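Long-range contacts in Lmo1340 protein (Listeria monocytogenes, PDB 4NLM), which is of unknown function but probably belongs to the YqgU-like beta-propeller lipoproteins at the listerial cell surface: residues Val68-Glu73 / Ile84-Glu89; Ile91-Ile96 / Thr137-Asn142; Asp276-Lys281 / Ile326-Thr331. All coordinates share one frame; numbering follows the deposited sequence. Where two conformers were deposited one is given.

Contact 1. Residues Val68-Glu73 / Ile84-Glu89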
loop_
_atom_site.group_PDB
_atom_site.type_symbol
_atom_site.label_atom_id
_atom_site.label_comp_id
_atom_site.label_asym_id
_atom_site.label_seq_id
_atom_site.Cartn_x
_atom_site.Cartn_y
_atom_site.Cartn_z
ATOM N N VAL A 68 -23.588 8.534 5.755
ATOM C CA VAL A 68 -23.074 7.391 6.445
ATOM C C VAL A 68 -22.148 6.593 5.521
ATOM O O VAL A 68 -22.536 6.267 4.396
ATOM C CB VAL A 68 -24.216 6.468 6.895
ATOM C CG1 VAL A 68 -23.649 5.270 7.633
ATOM C CG2 VAL A 68 -25.184 7.209 7.812
ATOM N N THR A 69 -20.921 6.331 5.976
ATOM C CA THR A 69 -20.003 5.486 5.237
ATOM C C THR A 69 -20.206 4.075 5.729
ATOM O O THR A 69 -20.186 3.812 6.945
ATOM C CB THR A 69 -18.550 5.925 5.424
ATOM O OG1 THR A 69 -18.348 7.222 4.871
ATOM C CG2 THR A 69 -17.607 4.970 4.741
ATOM N N TYR A 70 -20.358 3.170 4.771
ATOM C CA TYR A 70 -20.529 1.761 5.031
ATOM C C TYR A 70 -19.335 0.948 4.564
ATOM O O TYR A 70 -18.830 1.142 3.466
ATOM C CB TYR A 70 -21.788 1.215 4.335
ATOM C CG TYR A 70 -23.062 1.861 4.813
ATOM C CD1 TYR A 70 -23.559 3.000 4.204
ATOM C CD2 TYR A 70 -23.771 1.335 5.869
ATOM C CE1 TYR A 70 -24.721 3.601 4.636
ATOM C CE2 TYR A 70 -24.936 1.950 6.323
ATOM C CZ TYR A 70 -25.408 3.071 5.692
ATOM O OH TYR A 70 -26.561 3.682 6.149
ATOM N N PHE A 71 -18.903 0.015 5.410
ATOM C CA PHE A 71 -17.855 -0.953 5.081
ATOM C C PHE A 71 -18.491 -2.328 5.054
ATOM O O PHE A 71 -19.156 -2.732 6.000
ATOM C CB PHE A 71 -16.697 -0.885 6.087
ATOM C CG PHE A 71 -15.961 0.404 6.012
ATOM C CD1 PHE A 71 -15.001 0.591 5.056
ATOM C CD2 PHE A 71 -16.239 1.436 6.881
ATOM C CE1 PHE A 71 -14.323 1.765 4.949
ATOM C CE2 PHE A 71 -15.567 2.639 6.774
ATOM C CZ PHE A 71 -14.612 2.809 5.807
ATOM N N GLU A 72 -18.287 -3.021 3.938
ATOM C CA GLU A 72 -18.837 -4.347 3.727
ATOM C C GLU A 72 -17.788 -5.302 3.170
ATOM O O GLU A 72 -16.862 -4.879 2.469
ATOM C CB GLU A 72 -19.994 -4.278 2.699
ATOM C CG GLU A 72 -21.218 -3.490 3.142
ATOM C CD GLU A 72 -22.197 -3.246 2.015
ATOM O OE1 GLU A 72 -21.770 -2.670 1.013
ATOM O OE2 GLU A 72 -23.378 -3.612 2.158
ATOM N N GLU A 73 -17.982 -6.593 3.463
ATOM C CA GLU A 73 -17.235 -7.627 2.752
ATOM C C GLU A 73 -18.065 -7.991 1.528
ATOM O O GLU A 73 -19.227 -8.296 1.666
ATOM C CB GLU A 73 -16.991 -8.829 3.639
ATOM C CG GLU A 73 -16.220 -9.951 2.937
ATOM C CD GLU A 73 -15.766 -11.014 3.877
ATOM O OE1 GLU A 73 -16.378 -11.102 4.948
ATOM O OE2 GLU A 73 -14.832 -11.773 3.525
ATOM N N ILE A 84 -19.899 -4.794 7.880
ATOM C CA ILE A 84 -18.879 -4.809 8.893
ATOM C C ILE A 84 -19.033 -3.662 9.890
ATOM O O ILE A 84 -19.161 -3.872 11.078
ATOM C CB ILE A 84 -17.470 -4.751 8.264
ATOM C CG1 ILE A 84 -17.273 -5.933 7.296
ATOM C CG2 ILE A 84 -16.403 -4.798 9.357
ATOM C CD1 ILE A 84 -16.119 -5.745 6.341
ATOM N N PHE A 85 -19.065 -2.428 9.399
ATOM C CA PHE A 85 -19.052 -1.220 10.240
ATOM C C PHE A 85 -19.573 -0.055 9.451
ATOM O O PHE A 85 -19.440 -0.018 8.227
ATOM C CB PHE A 85 -17.561 -0.934 10.685
ATOM C CG PHE A 85 -17.358 0.218 11.606
ATOM C CD1 PHE A 85 -17.369 0.013 12.968
ATOM C CD2 PHE A 85 -17.050 1.481 11.129
ATOM C CE1 PHE A 85 -17.141 1.067 13.852
ATOM C CE2 PHE A 85 -16.821 2.539 11.997
ATOM C CZ PHE A 85 -16.876 2.328 13.363
ATOM N N ASN A 86 -20.149 0.907 10.144
ATOM C CA ASN A 86 -20.552 2.136 9.487
ATOM C C ASN A 86 -20.276 3.329 10.410
ATOM O O ASN A 86 -20.197 3.173 11.633
ATOM C CB ASN A 86 -22.010 2.074 9.016
ATOM C CG ASN A 86 -23.001 2.034 10.156
ATOM O OD1 ASN A 86 -23.278 3.055 10.811
ATOM N ND2 ASN A 86 -23.605 0.891 10.345
ATOM N N THR A 87 -20.163 4.525 9.819
ATOM C CA THR A 87 -19.863 5.718 10.588
ATOM C C THR A 87 -20.264 6.966 9.851
ATOM O O THR A 87 -20.276 7.002 8.617
ATOM C CB THR A 87 -18.356 5.817 10.925
ATOM O OG1 THR A 87 -18.107 6.956 11.745
ATOM C CG2 THR A 87 -17.487 5.884 9.697
ATOM N N LYS A 88 -20.590 8.011 10.614
ATOM C CA LYS A 88 -20.856 9.328 10.031
ATOM C C LYS A 88 -19.608 10.212 10.054
ATOM O O LYS A 88 -19.626 11.335 9.551
ATOM C CB LYS A 88 -21.988 10.011 10.781
ATOM C CG LYS A 88 -23.308 9.302 10.565
ATOM C CD LYS A 88 -24.470 10.060 11.161
ATOM C CE LYS A 88 -25.796 9.550 10.621
ATOM N NZ LYS A 88 -25.998 9.915 9.188
ATOM N N GLU A 89 -18.530 9.725 10.658
ATOM C CA GLU A 89 -17.285 10.491 10.715
ATOM C C GLU A 89 -16.648 10.626 9.324
ATOM O O GLU A 89 -16.887 9.796 8.455
ATOM C CB GLU A 89 -16.316 9.861 11.708
ATOM C CG GLU A 89 -16.855 9.828 13.123
ATOM C CD GLU A 89 -15.849 9.452 14.201
ATOM O OE1 GLU A 89 -14.628 9.444 13.944
ATOM O OE2 GLU A 89 -16.299 9.220 15.352
HETATM O O HOH W 1 -18.897 9.102 6.729
#
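V68 and N86 meet on one side of a two-stranded antiparallel hairpin, a worked example of how paired strands sort their side chains. CG1 of V68 stands anti to the backbone N (chi1 -180°), a turn that carries it 3.8 Å from CB of N86 and also over one face of the Y70 ring, offset toward the rim. The N86 side chain runs beside that of Y70, pointing the same way, with CB of N86 3.7 Å from CD2 of Y70 and the amide turned 50° from the ring. Next along, the K88 chain crosses V68 obliquely; a bend at its last torsion (chi4 -70°) brings NZ of K88 nearest, in close contact at 3.1 Å from CG2 of V68.

T69, F71, F85 and T87 share the other face. The rings of F71 and F85 approach no closer than 4.3 Å, between their CD2 atoms, and CD2 of F71 lies near the plane of the F85 ring, at its edge. F85 O sits at the edge of the F71 ring while accepting F71 N. I84 and F85 both face F71 in a classic beta bulge: F71 O takes a bond from I84 N at 2.9 Å and a weak one from F85 N. The ethyl branch of I84 then reaches across to the backbone of the partner strand, its CD1 3.5 Å from E73 N. At the open end, one water accepts from T69 OG1 and donates to T87 O and E89 O, while T87 OG1 receives E89 N in an ST turn.

Chemically, the backbone bonds fix the pairing and the side chains divide the labour: V68, Y70 and N86 make a mixed, partly polar surface, whereas T69 and F71 turn toward I91 and V94 of the following sheet.

Contact 2. Residues Ile91-Ile96 / Thr137-Asn142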
loop_
_atom_site.group_PDB
_atom_site.type_symbol
_atom_site.label_atom_id
_atom_site.label_comp_id
_atom_site.label_asym_id
_atom_site.label_seq_id
_atom_site.Cartn_x
_atom_site.Cartn_y
_atom_site.Cartn_z
ATOM N N ILE A 91 -13.861 10.164 6.705
ATOM C CA ILE A 91 -12.853 9.115 6.578
ATOM C C ILE A 91 -11.547 9.695 6.104
ATOM O O ILE A 91 -11.510 10.353 5.058
ATOM C CB ILE A 91 -13.294 8.033 5.541
ATOM C CG1 ILE A 91 -14.734 7.532 5.785
ATOM C CG2 ILE A 91 -12.323 6.879 5.529
ATOM C CD1 ILE A 91 -14.963 6.911 7.139
ATOM N N SER A 92 -10.487 9.463 6.846
ATOM C CA SER A 92 -9.170 9.921 6.469
ATOM C C SER A 92 -8.316 8.775 5.917
ATOM O O SER A 92 -7.635 8.950 4.914
ATOM C CB SER A 92 -8.494 10.523 7.688
ATOM O OG SER A 92 -9.339 11.510 8.271
ATOM N N GLU A 93 -8.314 7.626 6.602
ATOM C CA GLU A 93 -7.568 6.460 6.131
ATOM C C GLU A 93 -8.255 5.179 6.578
ATOM O O GLU A 93 -8.802 5.126 7.677
ATOM C CB GLU A 93 -6.131 6.458 6.694
ATOM C CG GLU A 93 -5.273 5.205 6.415
ATOM C CD GLU A 93 -4.780 5.106 4.972
ATOM O OE1 GLU A 93 -5.209 5.912 4.116
ATOM O OE2 GLU A 93 -3.961 4.198 4.682
ATOM N N VAL A 94 -8.196 4.162 5.718
ATOM C CA VAL A 94 -8.670 2.810 6.042
ATOM C C VAL A 94 -7.614 1.848 5.583
ATOM O O VAL A 94 -7.205 1.912 4.429
ATOM C CB VAL A 94 -9.986 2.452 5.340
ATOM C CG1 VAL A 94 -10.508 1.119 5.812
ATOM C CG2 VAL A 94 -11.043 3.545 5.503
ATOM N N GLN A 95 -7.189 0.966 6.455
ATOM C CA GLN A 95 -6.240 -0.087 6.078
ATOM C C GLN A 95 -6.701 -1.413 6.626
ATOM O O GLN A 95 -7.352 -1.489 7.674
ATOM C CB GLN A 95 -4.856 0.184 6.633
ATOM C CG GLN A 95 -4.108 1.298 5.960
ATOM C CD GLN A 95 -2.632 1.295 6.339
ATOM O OE1 GLN A 95 -2.085 0.282 6.830
ATOM N NE2 GLN A 95 -1.983 2.392 6.094
ATOM N N ILE A 96 -6.376 -2.450 5.876
ATOM C CA ILE A 96 -6.620 -3.846 6.273
ATOM C C ILE A 96 -5.350 -4.386 6.925
ATOM O O ILE A 96 -4.254 -4.139 6.445
ATOM C CB ILE A 96 -6.997 -4.682 5.040
ATOM C CG1 ILE A 96 -8.273 -4.122 4.414
ATOM C CG2 ILE A 96 -7.135 -6.151 5.364
ATOM C CD1 ILE A 96 -8.450 -4.495 2.953
ATOM N N THR A 137 -1.728 12.007 8.382
ATOM C CA THR A 137 -1.024 10.876 8.991
ATOM C C THR A 137 -0.830 9.759 7.975
ATOM O O THR A 137 -1.733 9.437 7.194
ATOM C CB THR A 137 -1.858 10.335 10.162
ATOM O OG1 THR A 137 -2.168 11.391 11.081
ATOM C CG2 THR A 137 -1.113 9.243 10.892
ATOM N N THR A 138 0.332 9.126 8.047
ATOM C CA THR A 138 0.634 7.973 7.206
ATOM C C THR A 138 0.877 6.793 8.142
ATOM O O THR A 138 1.666 6.910 9.088
ATOM C CB THR A 138 1.868 8.214 6.300
ATOM O OG1 THR A 138 1.672 9.408 5.557
ATOM C CG2 THR A 138 2.104 7.050 5.352
ATOM N N PHE A 139 0.259 5.639 7.869
ATOM C CA PHE A 139 0.281 4.512 8.762
ATOM C C PHE A 139 1.050 3.321 8.228
ATOM O O PHE A 139 0.895 2.992 7.056
ATOM C CB PHE A 139 -1.145 4.043 9.072
ATOM C CG PHE A 139 -2.001 5.042 9.782
ATOM C CD1 PHE A 139 -2.738 5.966 9.060
ATOM C CD2 PHE A 139 -2.099 5.055 11.162
ATOM C CE1 PHE A 139 -3.541 6.891 9.695
ATOM C CE2 PHE A 139 -2.909 5.990 11.787
ATOM C CZ PHE A 139 -3.642 6.911 11.056
ATOM N N TYR A 140 1.794 2.612 9.096
ATOM C CA TYR A 140 2.603 1.446 8.748
ATOM C C TYR A 140 2.276 0.348 9.736
ATOM O O TYR A 140 2.670 0.420 10.907
ATOM C CB TYR A 140 4.079 1.805 8.805
ATOM C CG TYR A 140 4.440 2.886 7.824
ATOM C CD1 TYR A 140 4.768 2.584 6.525
ATOM C CD2 TYR A 140 4.387 4.212 8.174
ATOM C CE1 TYR A 140 5.085 3.552 5.606
ATOM C CE2 TYR A 140 4.678 5.201 7.255
ATOM C CZ TYR A 140 5.046 4.851 5.978
ATOM O OH TYR A 140 5.342 5.798 5.038
ATOM N N TRP A 141 1.575 -0.670 9.273
ATOM C CA TRP A 141 1.141 -1.756 10.156
ATOM C C TRP A 141 2.222 -2.838 10.182
ATOM O O TRP A 141 2.592 -3.332 9.138
ATOM C CB TRP A 141 -0.164 -2.343 9.633
ATOM C CG TRP A 141 -1.054 -2.954 10.678
ATOM C CD1 TRP A 141 -0.700 -3.689 11.761
ATOM C CD2 TRP A 141 -2.483 -2.817 10.719
ATOM N NE1 TRP A 141 -1.806 -4.033 12.449
ATOM C CE2 TRP A 141 -2.919 -3.505 11.854
ATOM C CE3 TRP A 141 -3.436 -2.181 9.888
ATOM C CZ2 TRP A 141 -4.242 -3.569 12.219
ATOM C CZ3 TRP A 141 -4.738 -2.280 10.230
ATOM C CH2 TRP A 141 -5.135 -2.923 11.401
ATOM N N ASN A 142 2.699 -3.242 11.353
ATOM C CA ASN A 142 3.766 -4.226 11.498
ATOM C C ASN A 142 3.283 -5.614 11.121
ATOM O O ASN A 142 2.377 -6.133 11.724
ATOM C CB ASN A 142 4.270 -4.135 12.944
ATOM C CG ASN A 142 5.531 -4.933 13.207
ATOM O OD1 ASN A 142 5.700 -6.057 12.746
ATOM N ND2 ASN A 142 6.410 -4.357 13.986
HETATM O O HOH W 2 -1.348 5.554 5.503
HETATM O O HOH W 3 0.685 -0.697 6.581
#
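Q95 hands its amide to F139, and hydrogen bonding is the first kind of interaction to consider where two strands run side by side without pairing directly. NE2 of Q95 gives one proton to F139 O at 3.1 Å, approaching from above the carbonyl plane (47° out of it) and so not along a lone pair. The other goes to OE2 of E93 at 3.0 Å, on the lone pair that points away from the second carboxylate oxygen. Both acceptors lie in the plane of the amide, which fixes its rotation and directs OE1 elsewhere.

Water supplies the second kind. One molecule donates to Q95 OE1 at 2.9 Å and accepts from W141 N. Another accepts from F139 N and donates weakly to E93 OE2, so both backbone N-H groups are met through bridges.

Packing completes the set. E93 bends at chi2 (74°), sliding past the F139 side chain in the opposite direction with its carboxylate nearly parallel to the ring; CG of E93 comes to 3.7 Å from CD1 of F139. The same ring has T137 CG2 over one face and meets Y106 edge-to-face. The indole of W141 brings its edge to the backbone instead, CZ3 lying 3.7 Å from Q95 O, while its NE1 bonds to P146 O.

The strands run only 10° from parallel, their axes 8.5 Å apart, and each is the first strand of its own antiparallel sheet. Such side-by-side inner strands, joined by side chains and water, are the arrangement of neighbouring blades in a beta propeller.

Contact 3. Residues Asp276-Lys281 / Ile326-Thr331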
loop_
_atom_site.group_PDB
_atom_site.type_symbol
_atom_site.label_atom_id
_atom_site.label_comp_id
_atom_site.label_asym_id
_atom_site.label_seq_id
_atom_site.Cartn_x
_atom_site.Cartn_y
_atom_site.Cartn_z
ATOM N N ASP A 276 2.850 -3.744 -7.119
ATOM C CA ASP A 276 2.021 -4.395 -6.092
ATOM C C ASP A 276 2.795 -4.471 -4.802
ATOM O O ASP A 276 3.867 -5.074 -4.726
ATOM C CB ASP A 276 1.674 -5.793 -6.598
ATOM C CG ASP A 276 1.070 -6.707 -5.560
ATOM O OD1 ASP A 276 0.383 -6.235 -4.642
ATOM O OD2 ASP A 276 1.312 -7.932 -5.689
ATOM N N THR A 277 2.286 -3.819 -3.763
ATOM C CA THR A 277 2.952 -3.829 -2.472
ATOM C C THR A 277 2.965 -5.192 -1.807
ATOM O O THR A 277 3.774 -5.431 -0.928
ATOM C CB THR A 277 2.286 -2.792 -1.556
ATOM O OG1 THR A 277 0.899 -3.097 -1.442
ATOM C CG2 THR A 277 2.488 -1.370 -2.080
ATOM N N ASN A 278 2.108 -6.087 -2.261
ATOM C CA ASN A 278 2.027 -7.405 -1.715
ATOM C C ASN A 278 2.941 -8.375 -2.479
ATOM O O ASN A 278 2.474 -9.322 -3.105
ATOM C CB ASN A 278 0.575 -7.845 -1.775
ATOM C CG ASN A 278 0.291 -9.020 -0.874
ATOM O OD1 ASN A 278 0.436 -8.949 0.372
ATOM N ND2 ASN A 278 -0.142 -10.111 -1.484
ATOM N N PHE A 279 4.233 -8.077 -2.513
ATOM C CA PHE A 279 5.200 -8.912 -3.215
ATOM C C PHE A 279 5.872 -9.918 -2.293
ATOM O O PHE A 279 5.805 -9.813 -1.061
ATOM C CB PHE A 279 6.244 -8.040 -3.945
ATOM C CG PHE A 279 7.059 -7.149 -3.045
ATOM C CD1 PHE A 279 8.178 -7.645 -2.370
ATOM C CD2 PHE A 279 6.722 -5.825 -2.846
ATOM C CE1 PHE A 279 8.934 -6.808 -1.579
ATOM C CE2 PHE A 279 7.464 -5.024 -2.015
ATOM C CZ PHE A 279 8.563 -5.517 -1.378
ATOM N N ASP A 280 6.503 -10.907 -2.921
ATOM C CA ASP A 280 7.240 -11.902 -2.189
ATOM C C ASP A 280 8.423 -12.401 -3.032
ATOM O O ASP A 280 8.658 -11.922 -4.130
ATOM C CB ASP A 280 6.306 -13.013 -1.697
ATOM C CG ASP A 280 5.648 -13.780 -2.823
ATOM O OD1 ASP A 280 6.321 -14.090 -3.810
ATOM O OD2 ASP A 280 4.452 -14.112 -2.700
ATOM N N LYS A 281 9.152 -13.384 -2.520
ATOM C CA LYS A 281 10.348 -13.880 -3.185
ATOM C C LYS A 281 10.093 -14.409 -4.594
ATOM O O LYS A 281 11.024 -14.505 -5.377
ATOM C CB LYS A 281 10.958 -15.016 -2.373
ATOM C CG LYS A 281 10.067 -16.240 -2.354
ATOM C CD LYS A 281 10.712 -17.350 -1.528
ATOM C CE LYS A 281 9.811 -18.574 -1.369
ATOM N NZ LYS A 281 10.470 -19.708 -0.664
ATOM N N ILE A 326 -2.183 -1.379 -8.179
ATOM C CA ILE A 326 -2.396 -2.835 -8.216
ATOM C C ILE A 326 -2.129 -3.438 -6.843
ATOM O O ILE A 326 -1.253 -2.990 -6.154
ATOM C CB ILE A 326 -1.562 -3.532 -9.287
ATOM C CG1 ILE A 326 -0.102 -3.049 -9.273
ATOM C CG2 ILE A 326 -2.214 -3.367 -10.656
ATOM C CD1 ILE A 326 0.828 -3.866 -10.181
ATOM N N LEU A 327 -2.912 -4.455 -6.510
ATOM C CA LEU A 327 -2.747 -5.123 -5.197
ATOM C C LEU A 327 -3.157 -6.577 -5.344
ATOM O O LEU A 327 -4.308 -6.917 -5.635
ATOM C CB LEU A 327 -3.633 -4.439 -4.160
ATOM C CG LEU A 327 -3.551 -5.085 -2.773
ATOM C CD1 LEU A 327 -2.179 -4.968 -2.148
ATOM C CD2 LEU A 327 -4.605 -4.447 -1.879
ATOM N N SER A 328 -2.226 -7.465 -5.007
ATOM C CA SER A 328 -2.501 -8.882 -4.997
ATOM C C SER A 328 -2.919 -9.357 -3.618
ATOM O O SER A 328 -2.869 -8.635 -2.640
ATOM C CB SER A 328 -1.284 -9.678 -5.476
ATOM O OG SER A 328 -0.240 -9.658 -4.527
ATOM N N TYR A 329 -3.357 -10.609 -3.601
ATOM C CA TYR A 329 -3.706 -11.309 -2.371
ATOM C C TYR A 329 -2.567 -12.275 -1.996
ATOM O O TYR A 329 -1.641 -12.469 -2.765
ATOM C CB TYR A 329 -5.070 -12.010 -2.518
ATOM C CG TYR A 329 -5.499 -12.724 -1.250
ATOM C CD1 TYR A 329 -5.790 -11.987 -0.098
ATOM C CD2 TYR A 329 -5.564 -14.112 -1.186
ATOM C CE1 TYR A 329 -6.139 -12.624 1.073
ATOM C CE2 TYR A 329 -5.892 -14.755 -0.019
ATOM C CZ TYR A 329 -6.190 -14.007 1.109
ATOM O OH TYR A 329 -6.523 -14.658 2.281
ATOM N N GLU A 330 -2.586 -12.810 -0.775
ATOM C CA GLU A 330 -1.572 -13.712 -0.296
ATOM C C GLU A 330 -1.388 -14.899 -1.200
ATOM O O GLU A 330 -0.260 -15.375 -1.350
ATOM C CB GLU A 330 -1.972 -14.184 1.118
ATOM C CG GLU A 330 -1.020 -15.080 1.833
ATOM C CD GLU A 330 0.136 -14.365 2.443
ATOM O OE1 GLU A 330 0.176 -13.144 2.341
ATOM O OE2 GLU A 330 0.987 -15.037 3.063
ATOM N N THR A 331 -2.483 -15.405 -1.759
ATOM C CA THR A 331 -2.475 -16.586 -2.610
ATOM C C THR A 331 -3.256 -16.354 -3.894
ATOM O O THR A 331 -4.002 -15.370 -3.994
ATOM C CB THR A 331 -3.111 -17.796 -1.896
ATOM O OG1 THR A 331 -4.517 -17.562 -1.689
ATOM C CG2 THR A 331 -2.401 -18.075 -0.566
HETATM O O HOH W 4 -0.252 -2.186 -3.814
HETATM O O HOH W 5 2.170 -13.783 -1.342
#
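The carboxylate of D276 is approached on both faces and at its rim by groups that tie a loop to a strand. S328 N reaches OD1 of D276 at 2.9 Å from one face, and N278 N reaches the same oxygen from the opposite face. Close to the plane, 18° out of it on the syn side, S328 OG donates to OD2 of D276 over just 2.6 Å. The N278 amide, in one of two modelled conformers, keeps S328 OG in its own plane, with ND2 giving a nearly straight bond of 3.1 Å. Farther out, the Y329 ring carries E330 CB over the centre of one face, and it also meets the ring of Y100.

D276 sets its CG anti to the backbone N (chi1 168°), which brings the carboxylate to S328. Three donors thus satisfy this buried group, and the S328 hydroxyl relays the contact by donating to D276 while accepting from N278.

Water extends the join on either side of this network: one molecule bridges T277 N and I326 O, another D280 OD2 and E330 O. CD1 of L327 packs against the T277 hydroxyl, 3.7 Å from OG1.

N278 N bonding back to D276 OD1 defines an Asx turn, and N278 centres an inverse gamma turn; the compact loop so formed leads to strand 284-289 and meets strand 326-328, an edge strand of the next sheet, a join between neighbouring blades consistent with the six-bladed propeller family.

From the N terminus the three contacts come strictly in series, none enclosing or crossing another. Contact 1 closes a hairpin, with ten residues between its segments, joining the third and fourth strands of one sheet. The chain passes at once into strand 90-96, and contact 2 then spans 40 residues to join two successive sheets by their first strands. These two contacts touch, F71 packing on V94 and T69 on I91, so three consecutive sheets are linked. Contact 3 closes a 44-residue loop much later, its centre about 18 Å from that of contact 2, and ties the approach to strand 284-289 to strand 326-328, whose sheet also takes in the N-terminal strand 40-41.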